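Local coordinates for translation initiation factor eIF2b-like protein (Chaetomium thermophilum, PDB 4ZEM) that probably acts as the beta regulatory subunit of eIF2B, the complex that takes part in guanine nucleotide exchange on eIF2 during translation initiation, at residues Glu25-Arg38 and Ala75-Ile89. Numbering follows the deposited sequence.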
loop_
_atom_site.group_PDB
_atom_site.type_symbol
_atom_site.label_atom_id
_atom_site.label_comp_id
_atom_site.label_asym_id
_atom_site.label_seq_id
_atom_site.Cartn_x
_atom_site.Cartn_y
_atom_site.Cartn_z
ATOM N N GLU A 25 12.101 21.598 -0.733
ATOM C CA GLU A 25 12.415 21.402 0.674
ATOM C C GLU A 25 11.231 21.773 1.553
ATOM O O GLU A 25 10.973 21.126 2.569
ATOM C CB GLU A 25 13.660 22.210 1.066
ATOM C CG GLU A 25 14.102 21.968 2.505
ATOM C CD GLU A 25 14.669 20.567 2.722
ATOM O OE1 GLU A 25 14.923 19.846 1.729
ATOM O OE2 GLU A 25 14.849 20.179 3.895
ATOM N N ALA A 26 10.514 22.817 1.160
ATOM C CA ALA A 26 9.312 23.204 1.878
ATOM C C ALA A 26 8.233 22.115 1.787
ATOM O O ALA A 26 7.586 21.802 2.785
ATOM C CB ALA A 26 8.788 24.528 1.351
ATOM N N SER A 27 8.052 21.527 0.603
ATOM C CA SER A 27 7.081 20.441 0.426
ATOM C C SER A 27 7.428 19.215 1.265
ATOM O O SER A 27 6.555 18.626 1.904
ATOM C CB SER A 27 6.974 20.028 -1.047
ATOM O OG SER A 27 6.653 21.127 -1.880
ATOM N N ILE A 28 8.705 18.844 1.267
ATOM C CA ILE A 28 9.171 17.694 2.035
ATOM C C ILE A 28 8.929 17.939 3.520
ATOM O O ILE A 28 8.424 17.070 4.224
ATOM C CB ILE A 28 10.675 17.407 1.797
ATOM C CG1 ILE A 28 10.958 17.154 0.314
ATOM C CG2 ILE A 28 11.132 16.211 2.623
ATOM C CD1 ILE A 28 12.429 16.882 0.004
ATOM N N GLU A 29 9.274 19.136 3.985
ATOM C CA GLU A 29 9.130 19.482 5.397
ATOM C C GLU A 29 7.672 19.577 5.853
ATOM O O GLU A 29 7.349 19.219 6.985
ATOM C CB GLU A 29 9.846 20.798 5.694
ATOM C CG GLU A 29 10.206 20.969 7.158
ATOM C CD GLU A 29 10.958 19.771 7.712
ATOM O OE1 GLU A 29 10.615 19.315 8.824
ATOM O OE2 GLU A 29 11.897 19.291 7.040
ATOM N N SER A 30 6.802 20.076 4.982
ATOM C CA SER A 30 5.370 20.114 5.272
ATOM C C SER A 30 4.811 18.702 5.427
ATOM O O SER A 30 4.018 18.435 6.328
ATOM C CB SER A 30 4.603 20.866 4.181
ATOM O OG SER A 30 5.308 22.017 3.755
ATOM N N LEU A 31 5.216 17.802 4.534
ATOM C CA LEU A 31 4.759 16.419 4.606
ATOM C C LEU A 31 5.281 15.745 5.872
ATOM O O LEU A 31 4.554 14.996 6.523
ATOM C CB LEU A 31 5.198 15.628 3.371
ATOM C CG LEU A 31 4.620 14.214 3.235
ATOM C CD1 LEU A 31 3.138 14.183 3.596
ATOM C CD2 LEU A 31 4.854 13.643 1.842
ATOM N N ILE A 32 6.536 16.027 6.222
ATOM C CA ILE A 32 7.134 15.484 7.439
ATOM C C ILE A 32 6.297 15.915 8.633
ATOM O O ILE A 32 6.022 15.127 9.536
ATOM C CB ILE A 32 8.595 15.961 7.633
ATOM C CG1 ILE A 32 9.505 15.390 6.548
ATOM C CG2 ILE A 32 9.123 15.550 8.999
ATOM C CD1 ILE A 32 9.791 13.927 6.717
ATOM N N PHE A 33 5.869 17.172 8.605
ATOM C CA PHE A 33 5.036 17.732 9.658
ATOM C C PHE A 33 3.700 16.996 9.752
ATOM O O PHE A 33 3.230 16.686 10.847
ATOM C CB PHE A 33 4.813 19.226 9.413
ATOM C CG PHE A 33 3.965 19.893 10.454
ATOM C CD1 PHE A 33 4.490 20.207 11.695
ATOM C CD2 PHE A 33 2.644 20.216 10.188
ATOM C CE1 PHE A 33 3.712 20.824 12.655
ATOM C CE2 PHE A 33 1.860 20.834 11.144
ATOM C CZ PHE A 33 2.396 21.139 12.378
ATOM N N LEU A 34 3.091 16.723 8.600
ATOM C CA LEU A 34 1.806 16.026 8.555
ATOM C C LEU A 34 1.914 14.600 9.089
ATOM O O LEU A 34 1.024 14.128 9.798
ATOM C CB LEU A 34 1.243 16.018 7.131
ATOM C CG LEU A 34 0.878 17.389 6.559
ATOM C CD1 LEU A 34 0.406 17.278 5.120
ATOM C CD2 LEU A 34 -0.190 18.043 7.418
ATOM N N LEU A 35 3.000 13.918 8.743
ATOM C CA LEU A 35 3.220 12.550 9.199
ATOM C C LEU A 35 3.413 12.458 10.714
ATOM O O LEU A 35 2.873 11.555 11.354
ATOM C CB LEU A 35 4.429 11.945 8.491
ATOM C CG LEU A 35 4.333 11.781 6.974
ATOM C CD1 LEU A 35 5.656 11.291 6.412
ATOM C CD2 LEU A 35 3.219 10.818 6.627
ATOM N N LYS A 36 4.185 13.386 11.278
ATOM C CA LYS A 36 4.444 13.404 12.719
ATOM C C LYS A 36 3.206 13.732 13.555
ATOM O O LYS A 36 2.979 13.122 14.600
ATOM C CB LYS A 36 5.563 14.394 13.054
ATOM C CG LYS A 36 6.910 14.060 12.434
ATOM C CD LYS A 36 8.009 14.935 13.022
ATOM C CE LYS A 36 7.639 16.411 12.964
ATOM N NZ LYS A 36 8.746 17.288 13.450
ATOM N N ARG A 37 2.413 14.699 13.103
ATOM C CA ARG A 37 1.192 15.061 13.814
ATOM C C ARG A 37 0.108 14.050 13.495
ATOM O O ARG A 37 -0.963 14.058 14.106
ATOM C CB ARG A 37 0.736 16.474 13.451
ATOM C CG ARG A 37 1.758 17.555 13.746
ATOM C CD ARG A 37 1.941 17.709 15.246
ATOM N NE ARG A 37 2.924 18.733 15.589
ATOM C CZ ARG A 37 2.647 20.027 15.706
ATOM N NH1 ARG A 37 1.409 20.463 15.505
ATOM N NH2 ARG A 37 3.605 20.886 16.026
ATOM N N ARG A 38 0.395 13.210 12.505
ATOM C CA ARG A 38 -0.418 12.049 12.165
ATOM C C ARG A 38 -1.742 12.471 11.547
ATOM O O ARG A 38 -2.731 11.738 11.605
ATOM C CB ARG A 38 -0.633 11.156 13.388
ATOM C CG ARG A 38 0.644 10.437 13.790
ATOM C CD ARG A 38 0.430 9.384 14.853
ATOM N NE ARG A 38 1.712 8.837 15.286
ATOM C CZ ARG A 38 1.857 7.720 15.990
ATOM N NH1 ARG A 38 0.794 7.008 16.341
ATOM N NH2 ARG A 38 3.070 7.308 16.335
ATOM N N ALA A 75 15.336 11.377 0.350
ATOM C CA ALA A 75 14.045 11.979 0.666
ATOM C C ALA A 75 13.113 10.933 1.270
ATOM O O ALA A 75 12.387 11.214 2.224
ATOM C CB ALA A 75 13.423 12.604 -0.569
ATOM N N GLY A 76 13.144 9.727 0.707
ATOM C CA GLY A 76 12.325 8.633 1.190
ATOM C C GLY A 76 12.680 8.253 2.614
ATOM O O GLY A 76 11.804 7.939 3.423
ATOM N N ALA A 77 13.972 8.282 2.916
ATOM C CA ALA A 77 14.470 7.943 4.243
ATOM C C ALA A 77 13.947 8.914 5.299
ATOM O O ALA A 77 13.597 8.512 6.409
ATOM C CB ALA A 77 15.986 7.925 4.242
ATOM N N ARG A 78 13.922 10.195 4.945
ATOM C CA ARG A 78 13.451 11.258 5.831
ATOM C C ARG A 78 11.967 11.104 6.150
ATOM O O ARG A 78 11.541 11.244 7.297
ATOM C CB ARG A 78 13.700 12.614 5.171
ATOM C CG ARG A 78 15.157 12.989 5.079
ATOM C CD ARG A 78 15.365 14.369 4.480
ATOM N NE ARG A 78 14.694 15.441 5.203
ATOM C CZ ARG A 78 14.609 16.689 4.751
ATOM N NH1 ARG A 78 13.985 17.621 5.462
ATOM N NH2 ARG A 78 15.149 17.004 3.580
ATOM N N LEU A 79 11.186 10.827 5.115
ATOM C CA LEU A 79 9.757 10.627 5.257
ATOM C C LEU A 79 9.475 9.396 6.102
ATOM O O LEU A 79 8.586 9.397 6.938
ATOM C CB LEU A 79 9.110 10.486 3.887
ATOM C CG LEU A 79 9.243 11.716 2.997
ATOM C CD1 LEU A 79 8.822 11.409 1.574
ATOM C CD2 LEU A 79 8.439 12.871 3.561
ATOM N N ALA A 80 10.245 8.343 5.877
ATOM C CA ALA A 80 10.083 7.105 6.615
ATOM C C ALA A 80 10.357 7.327 8.088
ATOM O O ALA A 80 9.680 6.774 8.946
ATOM C CB ALA A 80 11.012 6.040 6.064
ATOM N N ARG A 81 11.368 8.136 8.368
ATOM C CA ARG A 81 11.762 8.441 9.734
ATOM C C ARG A 81 10.662 9.166 10.502
ATOM O O ARG A 81 10.451 8.912 11.682
ATOM C CB ARG A 81 13.052 9.259 9.743
ATOM C CG ARG A 81 13.821 9.190 11.050
ATOM C CD ARG A 81 15.115 9.981 10.966
ATOM N NE ARG A 81 14.883 11.365 10.569
ATOM C CZ ARG A 81 15.847 12.263 10.399
ATOM N NH1 ARG A 81 15.545 13.500 10.035
ATOM N NH2 ARG A 81 17.111 11.920 10.594
ATOM N N ALA A 82 9.969 10.073 9.826
ATOM C CA ALA A 82 8.897 10.828 10.441
ATOM C C ALA A 82 7.796 9.891 10.907
ATOM O O ALA A 82 7.231 10.079 11.978
ATOM C CB ALA A 82 8.346 11.849 9.465
ATOM N N ALA A 83 7.492 8.880 10.102
ATOM C CA ALA A 83 6.451 7.923 10.460
ATOM C C ALA A 83 6.964 6.487 10.359
ATOM O O ALA A 83 6.646 5.777 9.405
ATOM C CB ALA A 83 5.224 8.117 9.573
ATOM N N PRO A 84 7.766 6.058 11.347
ATOM C CA PRO A 84 8.343 4.707 11.402
ATOM C C PRO A 84 7.287 3.608 11.495
ATOM O O PRO A 84 7.525 2.484 11.052
ATOM C CB PRO A 84 9.202 4.752 12.669
ATOM C CG PRO A 84 8.548 5.800 13.515
ATOM C CD PRO A 84 8.146 6.852 12.528
ATOM N N HIS A 85 6.142 3.935 12.081
ATOM C CA HIS A 85 5.021 3.005 12.211
ATOM C C HIS A 85 4.380 2.634 10.865
ATOM O O HIS A 85 3.750 1.584 10.748
ATOM C CB HIS A 85 3.961 3.589 13.150
ATOM C CG HIS A 85 3.524 4.972 12.781
ATOM N ND1 HIS A 85 4.317 6.082 12.972
ATOM C CD2 HIS A 85 2.373 5.424 12.228
ATOM C CE1 HIS A 85 3.677 7.159 12.551
ATOM N NE2 HIS A 85 2.494 6.786 12.094
ATOM N N GLU A 86 4.520 3.507 9.867
ATOM C CA GLU A 86 3.952 3.283 8.530
ATOM C C GLU A 86 4.907 2.593 7.550
ATOM O O GLU A 86 5.804 3.230 7.002
ATOM C CB GLU A 86 3.507 4.621 7.923
ATOM C CG GLU A 86 2.499 5.400 8.760
ATOM C CD GLU A 86 1.123 4.745 8.806
ATOM O OE1 GLU A 86 0.889 3.785 8.041
ATOM O OE2 GLU A 86 0.278 5.194 9.611
ATOM N N PRO A 87 4.679 1.299 7.275
ATOM C CA PRO A 87 5.621 0.583 6.407
ATOM C C PRO A 87 5.362 0.752 4.910
ATOM O O PRO A 87 6.207 0.360 4.102
ATOM C CB PRO A 87 5.413 -0.881 6.814
ATOM C CG PRO A 87 4.012 -0.944 7.405
ATOM C CD PRO A 87 3.523 0.467 7.649
ATOM N N VAL A 88 4.224 1.332 4.542
ATOM C CA VAL A 88 3.917 1.543 3.133
ATOM C C VAL A 88 4.835 2.609 2.517
ATOM O O VAL A 88 5.090 2.592 1.311
ATOM C CB VAL A 88 2.436 1.933 2.922
ATOM C CG1 VAL A 88 2.149 3.346 3.442
ATOM C CG2 VAL A 88 2.076 1.824 1.463
ATOM N N ILE A 89 5.328 3.527 3.345
ATOM C CA ILE A 89 6.220 4.588 2.873
ATOM C C ILE A 89 7.455 3.996 2.202
ATOM O O ILE A 89 7.799 4.368 1.079
ATOM C CB ILE A 89 6.656 5.511 4.024
ATOM C CG1 ILE A 89 5.438 6.205 4.636
ATOM C CG2 ILE A 89 7.671 6.544 3.538
ATOM C CD1 ILE A 89 5.734 6.964 5.919
#
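One face of the Arg78 guanidinium lies on Ile28, whose CG2 sits over its centre, while the carboxylates of Glu25 and Glu29 meet its edge in plane. At the other end of the contact, the guanidinium of Arg38 lies over one face of the His85 ring, offset toward its rim, with the planes 30° apart and Arg38 NH2 3.8 Å from His85 CE1. The salt-bridge network of Arg78, Glu25 and Glu29 ties together helices 25-37 and 75-82, which run nearly parallel (24°) in the helical part of this eIF2B alpha/beta/delta-family subunit. Both NH1 and NH2 of Arg78 donate end-on to one oxygen, Glu25 OE2, reached on its syn side, and Glu29 OE2 lies 3.1 Å from Arg78 NH1. Arginine suits the place because its flat group can rest on a methyl while its rim serves two acids one turn apart; a bend at chi3 (58°) helps bring it there. A leucine here would probably leave the carboxylates of Glu25 and Glu29 without the positive charge they share.

Between these polar ends the interior is aliphatic. Leu79 is a knob in the hole formed by Ile28, Leu31, Ile32 and Leu35, and helix 43-59 also touches it through Ile49 and Leu52. Small Ala82 lets the helices approach, its CB 4.0 Å from Leu35 CB. Ile32 reaches across with its terminal methyl, CD1 lying 3.6 Å from Leu79 CD2 and 3.7 Å from Ala82 CB.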